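PDB 4CU9: beta-galactosidase from Streptococcus pneumoniae, which hydrolyses beta-galactosides and is represented here by a calcium-containing carbohydrate-binding module of the galactose-binding domain type, which is likely to attach the enzyme to glycans. Local coordinates for residues A23-R34 with N46-P54. Residues are numbered along the deposited sequence; the frame is centred on the assembly and turned at random.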
loop_
_atom_site.group_PDB
_atom_site.type_symbol
_atom_site.label_atom_id
_atom_site.label_comp_id
_atom_site.label_asym_id
_atom_site.label_seq_id
_atom_site.Cartn_x
_atom_site.Cartn_y
_atom_site.Cartn_z
ATOM N N ALA A 23 -0.618 -8.823 -1.447
ATOM C CA ALA A 23 0.209 -9.666 -2.315
ATOM C C ALA A 23 1.391 -8.908 -2.889
ATOM O O ALA A 23 1.301 -7.717 -3.091
ATOM C CB ALA A 23 -0.605 -10.218 -3.466
ATOM N N THR A 24 2.491 -9.614 -3.188
ATOM C CA THR A 24 3.656 -8.964 -3.741
ATOM C C THR A 24 4.383 -9.981 -4.623
ATOM O O THR A 24 4.426 -11.169 -4.289
ATOM C CB THR A 24 4.634 -8.484 -2.630
ATOM O OG1 THR A 24 4.028 -7.505 -1.784
ATOM C CG2 THR A 24 5.924 -7.926 -3.177
ATOM N N ASN A 25 4.946 -9.502 -5.726
ATOM C CA ASN A 25 5.808 -10.311 -6.607
ATOM C C ASN A 25 7.230 -10.403 -6.031
ATOM O O ASN A 25 8.187 -9.850 -6.577
ATOM C CB ASN A 25 5.807 -9.696 -7.991
ATOM C CG ASN A 25 6.716 -10.409 -8.958
ATOM O OD1 ASN A 25 6.731 -11.635 -9.028
ATOM N ND2 ASN A 25 7.441 -9.640 -9.738
ATOM N N ASP A 26 7.356 -11.059 -4.892
ATOM C CA ASP A 26 8.664 -11.245 -4.247
ATOM C C ASP A 26 8.951 -12.710 -3.929
ATOM O O ASP A 26 9.813 -13.000 -3.103
ATOM C CB ASP A 26 8.789 -10.393 -2.965
ATOM C CG ASP A 26 7.770 -10.772 -1.905
ATOM O OD1 ASP A 26 6.997 -11.745 -2.114
ATOM O OD2 ASP A 26 7.796 -10.113 -0.848
ATOM N N ILE A 27 8.200 -13.614 -4.545
ATOM C CA ILE A 27 8.320 -15.038 -4.255
ATOM C C ILE A 27 9.342 -15.701 -5.194
ATOM O O ILE A 27 10.183 -16.488 -4.763
ATOM C CB ILE A 27 6.959 -15.737 -4.448
ATOM C CG1 ILE A 27 5.908 -15.164 -3.485
ATOM C CG2 ILE A 27 7.094 -17.235 -4.256
ATOM C CD1 ILE A 27 6.416 -15.066 -2.066
ATOM N N ASP A 28 9.271 -15.337 -6.458
ATOM C CA ASP A 28 10.170 -15.860 -7.476
ATOM C C ASP A 28 11.533 -15.244 -7.222
ATOM O O ASP A 28 11.651 -14.038 -7.122
ATOM C CB ASP A 28 9.673 -15.486 -8.862
ATOM C CG ASP A 28 10.453 -16.182 -9.978
ATOM O OD1 ASP A 28 11.678 -16.012 -10.060
ATOM O OD2 ASP A 28 9.817 -16.942 -10.765
ATOM N N LYS A 29 12.561 -16.081 -7.117
ATOM C CA LYS A 29 13.913 -15.604 -6.891
ATOM C C LYS A 29 14.446 -14.675 -7.969
ATOM O O LYS A 29 15.404 -13.939 -7.728
ATOM C CB LYS A 29 14.867 -16.796 -6.704
ATOM C CG LYS A 29 14.704 -17.502 -5.360
ATOM C CD LYS A 29 15.636 -18.718 -5.255
ATOM N N ASN A 30 13.815 -14.647 -9.139
ATOM C CA ASN A 30 14.228 -13.713 -10.188
ATOM C C ASN A 30 13.608 -12.341 -10.019
ATOM O O ASN A 30 14.024 -11.397 -10.686
ATOM C CB ASN A 30 13.894 -14.271 -11.549
ATOM C CG ASN A 30 14.617 -15.565 -11.799
ATOM O OD1 ASN A 30 15.806 -15.546 -12.050
ATOM N ND2 ASN A 30 13.917 -16.679 -11.730
ATOM N N SER A 31 12.627 -12.217 -9.127
ATOM C CA SER A 31 11.964 -10.906 -8.976
ATOM C C SER A 31 12.729 -9.989 -8.052
ATOM O O SER A 31 13.243 -10.428 -7.069
ATOM C CB SER A 31 10.554 -11.024 -8.426
ATOM O OG SER A 31 10.017 -9.699 -8.396
ATOM N N HIS A 32 12.764 -8.707 -8.389
ATOM C CA HIS A 32 13.312 -7.667 -7.540
ATOM C C HIS A 32 12.269 -6.739 -6.891
ATOM O O HIS A 32 12.643 -5.753 -6.283
ATOM C CB HIS A 32 14.276 -6.841 -8.377
ATOM C CG HIS A 32 15.381 -7.663 -8.961
ATOM N ND1 HIS A 32 16.371 -8.216 -8.179
ATOM C CD2 HIS A 32 15.611 -8.085 -10.226
ATOM C CE1 HIS A 32 17.186 -8.927 -8.944
ATOM N NE2 HIS A 32 16.747 -8.859 -10.190
ATOM N N ASP A 33 10.987 -7.050 -6.984
ATOM C CA ASP A 33 9.967 -6.183 -6.371
ATOM C C ASP A 33 9.913 -6.480 -4.882
ATOM O O ASP A 33 10.037 -7.636 -4.473
ATOM C CB ASP A 33 8.590 -6.423 -6.982
ATOM C CG ASP A 33 8.560 -6.238 -8.487
ATOM O OD1 ASP A 33 9.376 -5.465 -9.043
ATOM O OD2 ASP A 33 7.641 -6.811 -9.083
ATOM N N ARG A 34 9.755 -5.445 -4.071
ATOM C CA ARG A 34 9.732 -5.587 -2.620
ATOM C C ARG A 34 8.771 -4.561 -2.043
ATOM O O ARG A 34 8.778 -3.393 -2.445
ATOM C CB ARG A 34 11.123 -5.329 -1.999
ATOM C CG ARG A 34 12.255 -6.255 -2.436
ATOM C CD ARG A 34 12.013 -7.707 -2.016
ATOM N NE ARG A 34 13.111 -8.605 -2.463
ATOM C CZ ARG A 34 13.119 -9.352 -3.572
ATOM N NH1 ARG A 34 12.077 -9.396 -4.426
ATOM N NH2 ARG A 34 14.188 -10.109 -3.821
ATOM N N ASN A 46 13.568 1.469 -10.472
ATOM C CA ASN A 46 14.021 0.086 -10.354
ATOM C C ASN A 46 13.867 -0.517 -8.962
ATOM O O ASN A 46 14.228 -1.673 -8.755
ATOM C CB ASN A 46 15.470 -0.014 -10.826
ATOM C CG ASN A 46 15.592 0.140 -12.329
ATOM O OD1 ASN A 46 16.333 0.984 -12.825
ATOM N ND2 ASN A 46 14.841 -0.672 -13.065
ATOM N N ARG A 47 13.325 0.262 -8.023
ATOM C CA ARG A 47 12.984 -0.231 -6.698
ATOM C C ARG A 47 11.495 -0.019 -6.475
ATOM O O ARG A 47 11.066 1.008 -5.954
ATOM C CB ARG A 47 13.787 0.491 -5.634
ATOM C CG ARG A 47 15.288 0.215 -5.681
ATOM C CD ARG A 47 16.059 1.165 -4.779
ATOM N NE ARG A 47 15.637 1.103 -3.359
ATOM C CZ ARG A 47 16.174 0.290 -2.439
ATOM N NH1 ARG A 47 17.146 -0.556 -2.765
ATOM N NH2 ARG A 47 15.746 0.324 -1.178
ATOM N N ARG A 48 10.696 -0.989 -6.878
ATOM C CA ARG A 48 9.249 -0.841 -6.773
ATOM C C ARG A 48 8.607 -2.037 -6.078
ATOM O O ARG A 48 9.196 -3.112 -5.984
ATOM C CB ARG A 48 8.648 -0.652 -8.154
ATOM C CG ARG A 48 8.943 -1.821 -9.065
ATOM C CD ARG A 48 8.958 -1.420 -10.498
ATOM N NE ARG A 48 9.223 -2.599 -11.324
ATOM C CZ ARG A 48 10.275 -2.757 -12.125
ATOM N NH1 ARG A 48 11.189 -1.819 -12.265
ATOM N NH2 ARG A 48 10.393 -3.870 -12.814
ATOM N N TRP A 49 7.434 -1.793 -5.524
ATOM C CA TRP A 49 6.539 -2.838 -5.127
ATOM C C TRP A 49 5.586 -3.084 -6.289
ATOM O O TRP A 49 5.093 -2.162 -6.926
ATOM C CB TRP A 49 5.746 -2.438 -3.877
ATOM C CG TRP A 49 4.605 -3.363 -3.651
ATOM C CD1 TRP A 49 4.649 -4.574 -3.040
ATOM C CD2 TRP A 49 3.282 -3.182 -4.093
ATOM N NE1 TRP A 49 3.404 -5.149 -3.040
ATOM C CE2 TRP A 49 2.545 -4.313 -3.689
ATOM C CE3 TRP A 49 2.615 -2.143 -4.762
ATOM C CZ2 TRP A 49 1.195 -4.450 -3.955
ATOM C CZ3 TRP A 49 1.285 -2.280 -5.021
ATOM C CH2 TRP A 49 0.582 -3.432 -4.636
ATOM N N THR A 50 5.264 -4.351 -6.495
ATOM C CA THR A 50 4.289 -4.724 -7.458
ATOM C C THR A 50 3.627 -6.010 -6.974
ATOM O O THR A 50 4.195 -6.742 -6.139
ATOM C CB THR A 50 5.143 -5.033 -8.702
ATOM O OG1 THR A 50 5.368 -3.871 -9.527
ATOM C CG2 THR A 50 4.806 -6.215 -9.365
ATOM N N ASN A 51 2.434 -6.282 -7.478
ATOM C CA ASN A 51 1.794 -7.619 -7.254
ATOM C C ASN A 51 1.639 -8.339 -8.570
ATOM O O ASN A 51 0.735 -9.149 -8.742
ATOM C CB ASN A 51 0.425 -7.470 -6.598
ATOM C CG ASN A 51 -0.602 -6.894 -7.551
ATOM O OD1 ASN A 51 -0.279 -6.024 -8.377
ATOM N ND2 ASN A 51 -1.845 -7.374 -7.452
ATOM N N TRP A 52 2.543 -8.042 -9.505
ATOM C CA TRP A 52 2.551 -8.671 -10.821
ATOM C C TRP A 52 2.623 -10.209 -10.664
ATOM O O TRP A 52 3.322 -10.764 -9.801
ATOM C CB TRP A 52 3.766 -8.209 -11.665
ATOM C CG TRP A 52 3.722 -8.760 -13.081
ATOM C CD1 TRP A 52 3.037 -8.241 -14.124
ATOM C CD2 TRP A 52 4.351 -9.952 -13.560
ATOM N NE1 TRP A 52 3.181 -9.035 -15.240
ATOM C CE2 TRP A 52 3.997 -10.095 -14.917
ATOM C CE3 TRP A 52 5.178 -10.920 -12.968
ATOM C CZ2 TRP A 52 4.441 -11.161 -15.697
ATOM C CZ3 TRP A 52 5.614 -11.986 -13.740
ATOM C CH2 TRP A 52 5.244 -12.100 -15.097
ATOM N N SER A 53 1.888 -10.870 -11.539
ATOM C CA SER A 53 1.902 -12.298 -11.640
ATOM C C SER A 53 1.742 -12.703 -13.094
ATOM O O SER A 53 1.068 -12.028 -13.854
ATOM C CB SER A 53 0.766 -12.898 -10.804
ATOM O OG SER A 53 0.753 -14.319 -10.926
ATOM N N PRO A 54 2.356 -13.829 -13.488
ATOM C CA PRO A 54 2.069 -14.377 -14.834
ATOM C C PRO A 54 0.650 -14.915 -14.994
ATOM O O PRO A 54 0.142 -15.012 -16.106
ATOM C CB PRO A 54 3.073 -15.539 -14.972
ATOM C CG PRO A 54 3.507 -15.866 -13.591
ATOM C CD PRO A 54 3.350 -14.634 -12.757
HETATM O O HOH W 1 11.754 -3.339 -8.024
HETATM O O HOH W 2 7.793 -5.634 -11.850
#
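The hydroxyl OG1 of Thr-24 takes the indole N-H of Trp-49, with NE1 2.7 Å from OG1 and the oxygen almost exactly in the ring plane. The same OG1 is also hydrogen-bonded to the backbone oxygen of Ser-115, while Ala-23 O, at the same ring edge, draws a weak second bond from NE1. The Trp-49 ring presents this edge because chi1 (167°) swings CG away from the backbone N, and it also packs on Val-62 and Ala-64. Two backbone bonds tie the loop to strand 49-50 and its approach: Asn-25 N gives to Thr-50 O at 2.9 Å, nearly straight, and Arg-34 N to Arg-48 O at 3.1 Å. Strand 49-50 runs antiparallel to strand 173-182, Trp-49 bonding through its backbone to Met-176, so the contact joins the 23-34 loop to the beta sheet of this galactose-binding-type domain.

Between these ties sits the buried Asp-33. Its OD2 is met from above the carboxylate plane by ND2 of Asn-25, 2.9 Å away, and lies close against CB and CG2 of Thr-50; water 2 also donates to OD2 and accepts from Arg-48 NH2. Asp-33 OD1 and Arg-48 NE, 3.7 Å apart, form a long salt bridge by charge alone. Arg-48, its side chain about 7 Å from the calcium ion, turns NH1 to Glu-45 O. The Asn-25 and Trp-52 side chains run the same way, amide and ring planes 67° apart.

Amide, water and nearby guanidinium together would probably favour the charged form of Asp-33.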